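Local structure of putative transcriptional regulator (Streptomyces coelicolor, 2HXI) at residues L77-L86 and V122-S133; M136-L144 and I154-V162. The protein probably binds DNA and regulates transcription, as a dimeric member of the TetR family. All coordinates share one frame; numbering follows the deposited sequence.

Both contacts use helix 131-146, at successive places along it, with centres about 16 Å apart. Contact 1 meets the start of this helix and the turn before it, where helix 73-88 arrives from the predicted DNA-binding side of the fold. Only partly buried, it combines apolar packing on helix 117-126 with polar bonds: a carboxylate takes N-H groups at the start of helix 131-146 and a serine hydroxyl, and a guanidinium binds a carbonyl just after helix 117-126. Contact 2, where helix 131-146 packs on helix 154-173, is buried and joined by apolar side chains around one tyrosine, without hydrogen bonds between its segments. Both also touch the second subunit.

Contact 1: L77-L86 and V122-S133; sequences LRAVADRILL and VWGRHGSGGTGS
D82 and R78 fasten helix 73-88 to the turn between helices 117-126 and 131-146. In the TetR fold the helix that follows the helix-turn-helix, here 73-88, joins the DNA-binding domain to the regulatory core; the axis of 77-86 crosses that of 122-126 at 107°. The carboxylate of D82 binds the first backbone N-H groups of helix 131-146. OD2 accepts from G132 N at 2.8 Å, and OD1 from S133 N at 3.0 Å, both on the syn side but tilted out of the carboxylate plane. The anti lone pair of OD1 takes the hydroxyl of S128, with OG 2.7 Å away, and G130 N adds a weak bond. With CG anti to the backbone N (chi1 -167°), D82 reaches the helix start, whose dipole would probably stabilise its negative charge. G130, at the N-cap position, and G132 leave room for this approach: a CB on G130 would clash with OD2, and one on G132 with the backbone of helix 73-88, where L86 N lies 3.6 Å from G132 CA. R78 provides the second polar link. Its NE donates to G127 O at 3.2 Å in a nearly straight bond (167°); the oxygen lies in the guanidinium plane, but the donor stands above the carbonyl plane. CD passes across H126 CB, and the bend at chi3 turns NE toward G127 O, while NH1 is salt-bridged to E75. Apolar contacts flank these bonds: A81 CB touches W123 CB, and L77 CB meets V122 CG2 at 3.9 Å. W123 also stacks with F113 and packs on L215 of the second subunit. Over one face of its indole, offset toward the rim, sits L85 CD2, a CH-pi contact 4.2 Å from the centroid of the five-membered ring.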
loop_
_atom_site.group_PDB
_atom_site.type_symbol
_atom_site.label_atom_id
_atom_site.label_comp_id
_atom_site.label_asym_id
_atom_site.label_seq_id
_atom_site.Cartn_x
_atom_site.Cartn_y
_atom_site.Cartn_z
ATOM N N LEU B 77 -17.752 -8.303 -2.346
ATOM C CA LEU B 77 -16.729 -7.669 -1.479
ATOM C C LEU B 77 -16.490 -6.202 -1.783
ATOM O O LEU B 77 -16.344 -5.422 -0.871
ATOM C CB LEU B 77 -15.414 -8.443 -1.465
ATOM C CG LEU B 77 -15.475 -9.811 -0.754
ATOM C CD1 LEU B 77 -14.123 -10.498 -0.706
ATOM C CD2 LEU B 77 -16.110 -9.717 0.669
ATOM N N ARG B 78 -16.442 -5.805 -3.046
ATOM C CA ARG B 78 -16.352 -4.375 -3.374
ATOM C C ARG B 78 -17.537 -3.628 -2.830
ATOM O O ARG B 78 -17.400 -2.524 -2.323
ATOM C CB ARG B 78 -16.353 -4.145 -4.904
ATOM C CG ARG B 78 -15.153 -4.641 -5.651
ATOM C CD ARG B 78 -15.274 -4.122 -7.080
ATOM N NE ARG B 78 -15.225 -2.654 -7.189
ATOM C CZ ARG B 78 -15.845 -1.955 -8.145
ATOM N NH1 ARG B 78 -16.591 -2.575 -9.051
ATOM N NH2 ARG B 78 -15.732 -0.632 -8.215
ATOM N N ALA B 79 -18.724 -4.244 -2.928
ATOM C CA ALA B 79 -19.934 -3.601 -2.530
ATOM C C ALA B 79 -19.944 -3.457 -1.015
ATOM O O ALA B 79 -20.378 -2.460 -0.487
ATOM C CB ALA B 79 -21.147 -4.395 -3.023
ATOM N N VAL B 80 -19.419 -4.468 -0.335
ATOM C CA VAL B 80 -19.274 -4.331 1.113
ATOM C C VAL B 80 -18.212 -3.224 1.466
ATOM O O VAL B 80 -18.389 -2.465 2.397
ATOM C CB VAL B 80 -18.806 -5.669 1.729
ATOM C CG1 VAL B 80 -18.797 -5.496 3.228
ATOM C CG2 VAL B 80 -19.813 -6.814 1.348
ATOM N N ALA B 81 -17.101 -3.180 0.737
ATOM C CA ALA B 81 -16.067 -2.134 0.996
ATOM C C ALA B 81 -16.727 -0.744 0.854
ATOM O O ALA B 81 -16.490 0.158 1.681
ATOM C CB ALA B 81 -14.927 -2.295 0.096
ATOM N N ASP B 82 -17.659 -0.591 -0.084
ATOM C CA ASP B 82 -18.410 0.665 -0.197
ATOM C C ASP B 82 -19.142 1.023 1.078
ATOM O O ASP B 82 -19.193 2.196 1.461
ATOM C CB ASP B 82 -19.389 0.706 -1.395
ATOM C CG ASP B 82 -19.902 2.144 -1.656
ATOM O OD1 ASP B 82 -19.166 2.892 -2.364
ATOM O OD2 ASP B 82 -20.970 2.553 -1.099
ATOM N N ARG B 83 -19.716 0.022 1.769
ATOM C CA ARG B 83 -20.402 0.303 3.006
ATOM C C ARG B 83 -19.460 0.864 4.052
ATOM O O ARG B 83 -19.899 1.609 4.947
ATOM C CB ARG B 83 -21.101 -0.962 3.577
ATOM C CG ARG B 83 -21.904 -1.739 2.599
ATOM C CD ARG B 83 -23.061 -0.833 2.085
ATOM N NE ARG B 83 -24.001 -0.418 3.155
ATOM C CZ ARG B 83 -25.034 0.410 2.954
ATOM N NH1 ARG B 83 -25.218 0.958 1.728
ATOM N NH2 ARG B 83 -25.865 0.700 3.953
ATOM N N ILE B 84 -18.191 0.417 4.025
ATOM C CA ILE B 84 -17.172 0.937 4.945
ATOM C C ILE B 84 -16.862 2.399 4.650
ATOM O O ILE B 84 -16.731 3.200 5.580
ATOM C CB ILE B 84 -15.832 0.108 4.896
ATOM C CG1 ILE B 84 -16.091 -1.405 5.187
ATOM C CG2 ILE B 84 -14.803 0.640 5.874
ATOM C CD1 ILE B 84 -16.844 -1.709 6.453
ATOM N N LEU B 85 -16.741 2.750 3.372
ATOM C CA LEU B 85 -16.641 4.184 3.052
ATOM C C LEU B 85 -17.848 4.949 3.607
ATOM O O LEU B 85 -17.712 6.050 4.126
ATOM C CB LEU B 85 -16.560 4.375 1.545
ATOM C CG LEU B 85 -15.408 3.708 0.803
ATOM C CD1 LEU B 85 -15.507 3.970 -0.729
ATOM C CD2 LEU B 85 -14.145 4.259 1.366
ATOM N N LEU B 86 -19.059 4.381 3.458
ATOM C CA LEU B 86 -20.245 5.086 3.864
ATOM C C LEU B 86 -20.205 5.375 5.348
ATOM O O LEU B 86 -20.449 6.527 5.781
ATOM C CB LEU B 86 -21.486 4.272 3.460
ATOM C CG LEU B 86 -22.838 4.914 3.815
ATOM C CD1 LEU B 86 -23.044 6.227 3.094
ATOM C CD2 LEU B 86 -23.970 3.940 3.475
ATOM N N VAL B 122 -9.481 -5.099 -0.818
ATOM C CA VAL B 122 -10.376 -5.081 -1.935
ATOM C C VAL B 122 -10.515 -3.644 -2.388
ATOM O O VAL B 122 -10.470 -3.369 -3.602
ATOM C CB VAL B 122 -11.781 -5.672 -1.616
ATOM C CG1 VAL B 122 -12.749 -5.439 -2.824
ATOM C CG2 VAL B 122 -11.694 -7.190 -1.296
ATOM N N TRP B 123 -10.712 -2.723 -1.444
ATOM C CA TRP B 123 -10.942 -1.325 -1.839
ATOM C C TRP B 123 -9.692 -0.741 -2.476
ATOM O O TRP B 123 -9.759 -0.036 -3.496
ATOM C CB TRP B 123 -11.351 -0.469 -0.630
ATOM C CG TRP B 123 -11.409 1.024 -0.912
ATOM C CD1 TRP B 123 -12.207 1.671 -1.825
ATOM C CD2 TRP B 123 -10.616 2.037 -0.281
ATOM N NE1 TRP B 123 -11.939 3.024 -1.804
ATOM C CE2 TRP B 123 -10.972 3.279 -0.867
ATOM C CE3 TRP B 123 -9.626 2.010 0.722
ATOM C CZ2 TRP B 123 -10.404 4.472 -0.474
ATOM C CZ3 TRP B 123 -9.065 3.209 1.127
ATOM C CH2 TRP B 123 -9.446 4.420 0.525
ATOM N N GLY B 124 -8.543 -1.047 -1.878
ATOM C CA GLY B 124 -7.270 -0.539 -2.356
ATOM C C GLY B 124 -6.995 -1.030 -3.767
ATOM O O GLY B 124 -6.235 -0.399 -4.500
ATOM N N ARG B 125 -7.620 -2.135 -4.158
ATOM C CA ARG B 125 -7.426 -2.702 -5.493
ATOM C C ARG B 125 -8.458 -2.259 -6.517
ATOM O O ARG B 125 -8.101 -1.873 -7.635
ATOM C CB ARG B 125 -7.383 -4.229 -5.420
ATOM C CG ARG B 125 -7.073 -4.919 -6.738
ATOM C CD ARG B 125 -7.212 -6.435 -6.608
ATOM N NE ARG B 125 -6.318 -6.993 -5.581
ATOM C CZ ARG B 125 -5.937 -8.273 -5.519
ATOM N NH1 ARG B 125 -6.337 -9.155 -6.441
ATOM N NH2 ARG B 125 -5.126 -8.675 -4.544
ATOM N N HIS B 126 -9.737 -2.330 -6.173
ATOM C CA HIS B 126 -10.755 -2.028 -7.158
ATOM C C HIS B 126 -11.452 -0.667 -6.934
ATOM O O HIS B 126 -12.229 -0.227 -7.796
ATOM C CB HIS B 126 -11.838 -3.100 -7.149
ATOM C CG HIS B 126 -11.356 -4.503 -7.370
ATOM N ND1 HIS B 126 -11.243 -5.422 -6.344
ATOM C CD2 HIS B 126 -11.036 -5.174 -8.507
ATOM C CE1 HIS B 126 -10.837 -6.585 -6.832
ATOM N NE2 HIS B 126 -10.710 -6.463 -8.141
ATOM N N GLY B 127 -11.249 -0.033 -5.773
ATOM C CA GLY B 127 -12.157 1.033 -5.339
ATOM C C GLY B 127 -13.590 0.529 -5.192
ATOM O O GLY B 127 -13.843 -0.681 -5.153
ATOM N N SER B 128 -14.554 1.444 -5.088
ATOM C CA SER B 128 -15.965 1.038 -5.057
ATOM C C SER B 128 -16.741 2.092 -5.815
ATOM O O SER B 128 -16.210 3.189 -6.041
ATOM C CB SER B 128 -16.498 0.819 -3.636
ATOM O OG SER B 128 -16.706 2.034 -2.944
ATOM N N GLY B 129 -17.949 1.743 -6.251
ATOM C CA GLY B 129 -18.715 2.611 -7.136
ATOM C C GLY B 129 -20.048 3.083 -6.618
ATOM O O GLY B 129 -20.874 3.536 -7.413
ATOM N N GLY B 130 -20.269 2.984 -5.307
ATOM C CA GLY B 130 -21.530 3.318 -4.710
ATOM C C GLY B 130 -21.555 4.604 -3.895
ATOM O O GLY B 130 -20.665 5.475 -4.043
ATOM N N THR B 131 -22.578 4.707 -3.038
ATOM C CA THR B 131 -22.871 5.888 -2.247
ATOM C C THR B 131 -21.733 6.289 -1.322
ATOM O O THR B 131 -21.459 7.492 -1.166
ATOM C CB THR B 131 -24.229 5.785 -1.446
ATOM O OG1 THR B 131 -25.298 5.740 -2.390
ATOM C CG2 THR B 131 -24.475 7.001 -0.594
ATOM N N GLY B 132 -21.092 5.303 -0.698
ATOM C CA GLY B 132 -19.937 5.597 0.172
ATOM C C GLY B 132 -18.803 6.261 -0.585
ATOM O O GLY B 132 -18.181 7.253 -0.094
ATOM N N SER B 133 -18.494 5.700 -1.748
ATOM C CA SER B 133 -17.438 6.257 -2.557
ATOM C C SER B 133 -17.879 7.643 -2.960
ATOM O O SER B 133 -17.059 8.561 -2.977
ATOM C CB SER B 133 -17.184 5.440 -3.819
ATOM O OG SER B 133 -16.325 4.347 -3.505
#

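Contact 2: M136-L144 and I154-V162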
loop_
_atom_site.group_PDB
_atom_site.type_symbol
_atom_site.label_atom_id
_atom_site.label_comp_id
_atom_site.label_asym_id
_atom_site.label_seq_id
_atom_site.Cartn_x
_atom_site.Cartn_y
_atom_site.Cartn_z
HETATM N N MSE B 136 -17.423 10.226 -0.160
HETATM C CA MSE B 136 -15.990 10.459 0.090
HETATM C C MSE B 136 -15.401 11.288 -1.051
HETATM O O MSE B 136 -14.677 12.276 -0.811
HETATM C CB MSE B 136 -15.247 9.107 0.324
HETATM C CG MSE B 136 -13.702 9.316 0.468
HETATM SE SE MSE B 136 -12.710 9.475 -1.170
HETATM C CE MSE B 136 -12.972 7.679 -1.938
HETATM N N MSE B 137 -15.690 10.883 -2.309
HETATM C CA MSE B 137 -15.223 11.609 -3.447
HETATM C C MSE B 137 -15.699 13.025 -3.492
HETATM O O MSE B 137 -14.878 13.887 -3.808
HETATM C CB MSE B 137 -15.610 10.862 -4.718
HETATM C CG MSE B 137 -14.768 9.593 -4.818
HETATM SE SE MSE B 137 -15.584 8.516 -6.308
HETATM C CE MSE B 137 -14.501 9.281 -7.616
ATOM N N GLU B 138 -16.991 13.259 -3.142
ATOM C CA GLU B 138 -17.564 14.616 -3.174
ATOM C C GLU B 138 -16.720 15.520 -2.222
ATOM O O GLU B 138 -16.343 16.665 -2.544
ATOM C CB GLU B 138 -19.050 14.605 -2.777
ATOM C CG GLU B 138 -19.668 16.011 -2.800
ATOM C CD GLU B 138 -19.686 16.643 -4.199
ATOM O OE1 GLU B 138 -19.513 15.960 -5.244
ATOM O OE2 GLU B 138 -19.897 17.858 -4.227
ATOM N N GLU B 139 -16.437 15.016 -1.027
ATOM C CA GLU B 139 -15.710 15.875 -0.077
ATOM C C GLU B 139 -14.265 16.118 -0.533
ATOM O O GLU B 139 -13.748 17.257 -0.394
ATOM C CB GLU B 139 -15.788 15.256 1.326
ATOM C CG GLU B 139 -14.877 16.008 2.374
ATOM C CD GLU B 139 -15.273 17.473 2.653
ATOM O OE1 GLU B 139 -16.248 18.013 2.066
ATOM O OE2 GLU B 139 -14.539 18.120 3.451
ATOM N N VAL B 140 -13.576 15.084 -1.003
ATOM C CA VAL B 140 -12.206 15.279 -1.478
ATOM C C VAL B 140 -12.166 16.322 -2.617
ATOM O O VAL B 140 -11.388 17.278 -2.627
ATOM C CB VAL B 140 -11.564 13.930 -1.875
ATOM C CG1 VAL B 140 -10.166 14.177 -2.429
ATOM C CG2 VAL B 140 -11.477 12.973 -0.638
ATOM N N LEU B 141 -13.098 16.172 -3.553
ATOM C CA LEU B 141 -13.114 17.045 -4.715
ATOM C C LEU B 141 -13.477 18.502 -4.299
ATOM O O LEU B 141 -12.890 19.463 -4.816
ATOM C CB LEU B 141 -14.119 16.491 -5.745
ATOM C CG LEU B 141 -13.715 15.188 -6.473
ATOM C CD1 LEU B 141 -14.848 14.462 -7.260
ATOM C CD2 LEU B 141 -12.459 15.409 -7.327
ATOM N N GLN B 142 -14.422 18.683 -3.366
ATOM C CA GLN B 142 -14.785 20.026 -2.896
ATOM C C GLN B 142 -13.563 20.637 -2.195
ATOM O O GLN B 142 -13.240 21.806 -2.390
ATOM C CB GLN B 142 -15.998 19.961 -1.938
ATOM C CG GLN B 142 -17.306 19.673 -2.650
ATOM C CD GLN B 142 -17.813 20.877 -3.486
ATOM O OE1 GLN B 142 -17.185 21.939 -3.536
ATOM N NE2 GLN B 142 -18.959 20.706 -4.118
ATOM N N ALA B 143 -12.906 19.838 -1.364
ATOM C CA ALA B 143 -11.647 20.303 -0.705
ATOM C C ALA B 143 -10.550 20.733 -1.696
ATOM O O ALA B 143 -9.954 21.802 -1.525
ATOM C CB ALA B 143 -11.128 19.258 0.301
ATOM N N LEU B 144 -10.344 19.928 -2.729
ATOM C CA LEU B 144 -9.363 20.256 -3.777
ATOM C C LEU B 144 -9.785 21.570 -4.514
ATOM O O LEU B 144 -8.949 22.436 -4.807
ATOM C CB LEU B 144 -9.231 19.109 -4.764
ATOM C CG LEU B 144 -8.440 17.892 -4.122
ATOM C CD1 LEU B 144 -8.522 16.627 -5.022
ATOM C CD2 LEU B 144 -6.899 18.276 -3.783
ATOM N N ILE B 154 -7.645 18.852 -11.191
ATOM C CA ILE B 154 -8.244 18.165 -10.038
ATOM C C ILE B 154 -8.388 16.650 -10.162
ATOM O O ILE B 154 -8.023 15.888 -9.214
ATOM C CB ILE B 154 -9.461 18.913 -9.513
ATOM C CG1 ILE B 154 -8.934 20.173 -8.797
ATOM C CG2 ILE B 154 -10.312 17.995 -8.594
ATOM C CD1 ILE B 154 -9.987 21.145 -8.379
ATOM N N PRO B 155 -8.879 16.144 -11.290
ATOM C CA PRO B 155 -8.986 14.650 -11.372
ATOM C C PRO B 155 -7.631 13.949 -11.184
ATOM O O PRO B 155 -7.549 12.902 -10.477
ATOM C CB PRO B 155 -9.558 14.420 -12.800
ATOM C CG PRO B 155 -10.404 15.692 -13.032
ATOM C CD PRO B 155 -9.462 16.805 -12.479
ATOM N N ALA B 156 -6.556 14.497 -11.783
ATOM C CA ALA B 156 -5.250 13.859 -11.616
ATOM C C ALA B 156 -4.769 13.966 -10.155
ATOM O O ALA B 156 -4.255 13.017 -9.606
ATOM C CB ALA B 156 -4.240 14.466 -12.543
ATOM N N ARG B 157 -4.982 15.126 -9.557
ATOM C CA ARG B 157 -4.604 15.378 -8.132
ATOM C C ARG B 157 -5.376 14.434 -7.185
ATOM O O ARG B 157 -4.817 13.805 -6.283
ATOM C CB ARG B 157 -4.850 16.865 -7.814
ATOM C CG ARG B 157 -4.126 17.852 -8.794
ATOM C CD ARG B 157 -2.870 18.307 -8.205
ATOM N NE ARG B 157 -2.178 19.362 -8.941
ATOM C CZ ARG B 157 -0.867 19.557 -8.800
ATOM N NH1 ARG B 157 -0.208 18.802 -7.943
ATOM N NH2 ARG B 157 -0.222 20.516 -9.481
ATOM N N TYR B 158 -6.691 14.362 -7.414
ATOM C CA TYR B 158 -7.528 13.392 -6.771
ATOM C C TYR B 158 -6.980 11.965 -6.867
ATOM O O TYR B 158 -6.821 11.296 -5.850
ATOM C CB TYR B 158 -8.996 13.459 -7.303
ATOM C CG TYR B 158 -9.790 12.296 -6.793
ATOM C CD1 TYR B 158 -10.503 12.380 -5.587
ATOM C CD2 TYR B 158 -9.788 11.076 -7.484
ATOM C CE1 TYR B 158 -11.152 11.282 -5.097
ATOM C CE2 TYR B 158 -10.453 10.016 -7.008
ATOM C CZ TYR B 158 -11.117 10.106 -5.799
ATOM O OH TYR B 158 -11.734 8.973 -5.287
ATOM N N HIS B 159 -6.688 11.533 -8.091
ATOM C CA HIS B 159 -6.235 10.163 -8.342
ATOM C C HIS B 159 -4.977 9.819 -7.476
ATOM O O HIS B 159 -4.928 8.782 -6.830
ATOM C CB HIS B 159 -5.871 10.059 -9.800
ATOM C CG HIS B 159 -5.622 8.659 -10.248
ATOM N ND1 HIS B 159 -6.505 7.627 -10.008
ATOM C CD2 HIS B 159 -4.563 8.106 -10.887
ATOM C CE1 HIS B 159 -6.006 6.495 -10.488
ATOM N NE2 HIS B 159 -4.835 6.756 -11.023
ATOM N N ARG B 160 -3.979 10.685 -7.501
ATOM C CA ARG B 160 -2.749 10.476 -6.733
ATOM C C ARG B 160 -2.992 10.479 -5.205
ATOM O O ARG B 160 -2.393 9.672 -4.438
ATOM C CB ARG B 160 -1.720 11.534 -7.121
ATOM C CG ARG B 160 -1.114 11.176 -8.507
ATOM C CD ARG B 160 0.172 11.978 -8.703
ATOM N NE ARG B 160 -0.101 13.398 -8.847
ATOM C CZ ARG B 160 -0.314 14.040 -9.996
ATOM N NH1 ARG B 160 -0.254 13.414 -11.176
ATOM N NH2 ARG B 160 -0.589 15.332 -9.961
ATOM N N LEU B 161 -3.874 11.379 -4.783
ATOM C CA LEU B 161 -4.142 11.510 -3.358
ATOM C C LEU B 161 -4.798 10.226 -2.850
ATOM O O LEU B 161 -4.441 9.705 -1.811
ATOM C CB LEU B 161 -5.042 12.723 -3.161
ATOM C CG LEU B 161 -5.434 12.876 -1.691
ATOM C CD1 LEU B 161 -4.299 12.929 -0.653
ATOM C CD2 LEU B 161 -6.373 14.103 -1.485
ATOM N N VAL B 162 -5.784 9.738 -3.556
ATOM C CA VAL B 162 -6.493 8.502 -3.132
ATOM C C VAL B 162 -5.667 7.266 -3.323
ATOM O O VAL B 162 -5.729 6.398 -2.494
ATOM C CB VAL B 162 -7.883 8.382 -3.798
ATOM C CG1 VAL B 162 -8.573 7.041 -3.485
ATOM C CG2 VAL B 162 -8.738 9.585 -3.303
#
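The hydroxyl oxygen of Y158 is hemmed in by two selenomethionines of helix 131-146. M137 CG comes closest, 3.1 Å from OH, a tight approach; M137 CE follows at 3.6 Å, and M136 CE touches the same oxygen at 3.8 Å. Both selenomethionine chains turn to get there: M136 bends at chi2 and chi3, M137 at chi3. The ring itself is a knob in a hole made by M136, M137, V140 and L141. Its CG is anti to the backbone N (chi1 170°), which swings the phenol across to helix 131-146. V140 CG1 meets the ring at its edge, 3.6 Å from Y158 CD1, while L141 CD2 comes in obliquely near CB and CG. An alanine in place of Y158 would remove the knob and is likely to leave a gap between M136, M137 and V140, with the selenomethionine ends freer to turn. The two helices run at 123° to each other within the all-helical regulatory core of a TetR-family protein. Helix 154-173 also packs against 219-237, and R160 is salt-bridged to E225 of the second subunit, consistent with the family's dimer interface. Aliphatic branches close the contact beyond the ring. I154 CG2 lies 3.6 Å from L141 CD2 and also touches L144 CB, while its CD1 reaches the carbonyl group of L144. L144 CD1 lies alongside the Y158 backbone, 3.8 Å from N. Past the tyrosine, V140 CG1 also reaches L161 CD2 at 3.9 Å. On another side of helix 131-146, Q142 NE2 donates to E138 OE2, an oxygen that also accepts from A204 N of the second subunit.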